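Long-range contact in Glyoxalase/bleomycin resistance protein/dioxygenase (Nocardioides sp., PDB 4MYM), which is of undetermined specific function but belongs to the glyoxalase/bleomycin resistance protein/dioxygenase family, whose members include metal-dependent enzymes and antibiotic-resistance proteins: residues 134-139 and 152-157. Sequence-based numbering, arbitrary orientation.
Sequences WNARCI and FAWLEG
The indole of Trp-154 turns its benzo edge to the backbone of 134-139: Asn-135 O lies 3.3 Å from CE3 and Trp-134 O 3.4 Å from CZ3, both close to the ring plane. Ala-136 CB comes in obliquely, 3.8 Å from CE3, while one indole face takes the rim of the Phe-152 ring, whose CE2 stands 3.6 Å above the plane. With CG held between its backbone N and carbonyl carbon (chi1 72°), Phe-152 carries its ring away from 134-139, leaving CB to meet Cys-138 SG at 3.7 Å. Trp-134 NE1 gives that sulfur a weak hydrogen bond.

Arg-137 and Ala-153 form the antiparallel hydrogen-bonded pair, each N bound to the other's O; beyond it, Leu-155 N donates to Asn-135 O (2.8 Å, 169° at the hydrogen). Leu-155 CB and CG pack against the Asn-135 carbonyl (CB to O 3.5 Å), and CD2 reaches Arg-137 CB at 4.1 Å. From there Arg-137 extends away to salt bridges with Asp-112 and Asp-131.

The contact lies at the open end of hairpin 136-142/147-154, away from its turn, in a glyoxalase-type βαβββ module. Asn-135 O, bonded by the Leu-155 amide, also faces the indole edge, where the C-H probably adds a weak electrostatic attraction. On the face opposite Arg-137, the Trp-134 indole, tied to Cys-138, meets Trp-76 of the second subunit edge to face.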
# COMPACT_ATOMS: atom_id res chain seq x y z
N TRP A 134 -16.25 -10.89 -9.78
CA TRP A 134 -14.98 -10.78 -10.50
C TRP A 134 -14.15 -12.08 -10.45
O TRP A 134 -12.94 -12.05 -10.66
CB TRP A 134 -14.16 -9.61 -9.96
CG TRP A 134 -14.10 -9.53 -8.48
CD1 TRP A 134 -13.22 -10.16 -7.67
CD2 TRP A 134 -14.93 -8.73 -7.64
NE1 TRP A 134 -13.46 -9.82 -6.35
CE2 TRP A 134 -14.51 -8.94 -6.31
CE3 TRP A 134 -16.01 -7.87 -7.88
CZ2 TRP A 134 -15.12 -8.32 -5.24
CZ3 TRP A 134 -16.62 -7.26 -6.80
CH2 TRP A 134 -16.17 -7.48 -5.50
N ASN A 135 -14.81 -13.20 -10.18
CA ASN A 135 -14.22 -14.55 -10.28
C ASN A 135 -13.17 -14.86 -9.21
O ASN A 135 -12.20 -15.61 -9.45
CB ASN A 135 -13.66 -14.79 -11.70
CG ASN A 135 -13.64 -16.26 -12.06
OD1 ASN A 135 -12.62 -16.82 -12.52
ND2 ASN A 135 -14.75 -16.91 -11.82
N ALA A 136 -13.40 -14.32 -8.01
CA ALA A 136 -12.57 -14.58 -6.84
C ALA A 136 -13.41 -14.89 -5.63
O ALA A 136 -14.53 -14.40 -5.49
CB ALA A 136 -11.66 -13.39 -6.56
N ARG A 137 -12.84 -15.70 -4.73
CA ARG A 137 -13.38 -15.93 -3.42
C ARG A 137 -12.59 -15.04 -2.47
O ARG A 137 -11.36 -15.12 -2.42
CB ARG A 137 -13.27 -17.41 -3.04
CG ARG A 137 -13.80 -17.74 -1.66
CD ARG A 137 -14.04 -19.24 -1.50
NE ARG A 137 -14.81 -19.57 -0.31
CZ ARG A 137 -16.14 -19.60 -0.23
NH1 ARG A 137 -16.90 -19.29 -1.26
NH2 ARG A 137 -16.73 -19.94 0.92
N CYS A 138 -13.31 -14.17 -1.75
CA CYS A 138 -12.69 -13.09 -0.96
C CYS A 138 -13.21 -12.97 0.45
O CYS A 138 -14.36 -13.32 0.74
CB CYS A 138 -12.92 -11.74 -1.63
SG CYS A 138 -12.47 -11.70 -3.36
N ILE A 139 -12.34 -12.44 1.31
CA ILE A 139 -12.74 -11.99 2.63
C ILE A 139 -12.14 -10.60 2.87
O ILE A 139 -11.06 -10.27 2.36
CB ILE A 139 -12.32 -12.97 3.74
CG1 ILE A 139 -10.81 -13.29 3.67
CG2 ILE A 139 -13.16 -14.25 3.63
CD1 ILE A 139 -10.34 -14.31 4.68
N PHE A 152 -7.80 -12.89 -1.17
CA PHE A 152 -8.56 -13.34 -2.32
C PHE A 152 -7.83 -14.50 -3.00
O PHE A 152 -6.61 -14.62 -2.88
CB PHE A 152 -8.84 -12.22 -3.33
CG PHE A 152 -7.63 -11.77 -4.13
CD1 PHE A 152 -6.70 -10.89 -3.58
CD2 PHE A 152 -7.45 -12.20 -5.43
CE1 PHE A 152 -5.59 -10.48 -4.31
CE2 PHE A 152 -6.33 -11.79 -6.15
CZ PHE A 152 -5.42 -10.93 -5.60
N ALA A 153 -8.62 -15.34 -3.67
CA ALA A 153 -8.08 -16.39 -4.53
C ALA A 153 -9.00 -16.58 -5.73
O ALA A 153 -10.23 -16.51 -5.62
CB ALA A 153 -7.91 -17.67 -3.74
N TRP A 154 -8.39 -16.78 -6.89
CA TRP A 154 -9.12 -16.86 -8.14
C TRP A 154 -9.88 -18.18 -8.23
O TRP A 154 -9.37 -19.22 -7.85
CB TRP A 154 -8.17 -16.76 -9.35
CG TRP A 154 -7.49 -15.44 -9.46
CD1 TRP A 154 -6.16 -15.21 -9.46
CD2 TRP A 154 -8.12 -14.16 -9.58
NE1 TRP A 154 -5.91 -13.87 -9.57
CE2 TRP A 154 -7.10 -13.20 -9.64
CE3 TRP A 154 -9.45 -13.73 -9.63
CZ2 TRP A 154 -7.36 -11.83 -9.75
CZ3 TRP A 154 -9.71 -12.38 -9.74
CH2 TRP A 154 -8.67 -11.44 -9.81
N LEU A 155 -11.11 -18.10 -8.71
CA LEU A 155 -11.91 -19.28 -9.03
C LEU A 155 -11.44 -19.81 -10.38
O LEU A 155 -10.59 -19.20 -11.03
CB LEU A 155 -13.39 -18.92 -9.08
CG LEU A 155 -13.99 -18.33 -7.80
CD1 LEU A 155 -15.43 -17.91 -8.03
CD2 LEU A 155 -13.90 -19.32 -6.64
N GLU A 156 -11.98 -20.95 -10.81
CA GLU A 156 -11.62 -21.51 -12.11
C GLU A 156 -11.71 -20.46 -13.21
O GLU A 156 -12.69 -19.74 -13.30
CB GLU A 156 -12.51 -22.71 -12.50
CG GLU A 156 -12.24 -23.17 -13.93
CD GLU A 156 -13.02 -24.41 -14.35
OE1 GLU A 156 -14.00 -24.78 -13.67
OE2 GLU A 156 -12.64 -25.00 -15.39
N GLY A 157 -10.69 -20.41 -14.06
CA GLY A 157 -10.61 -19.44 -15.15
C GLY A 157 -9.68 -18.28 -14.85
O GLY A 157 -9.24 -17.58 -15.77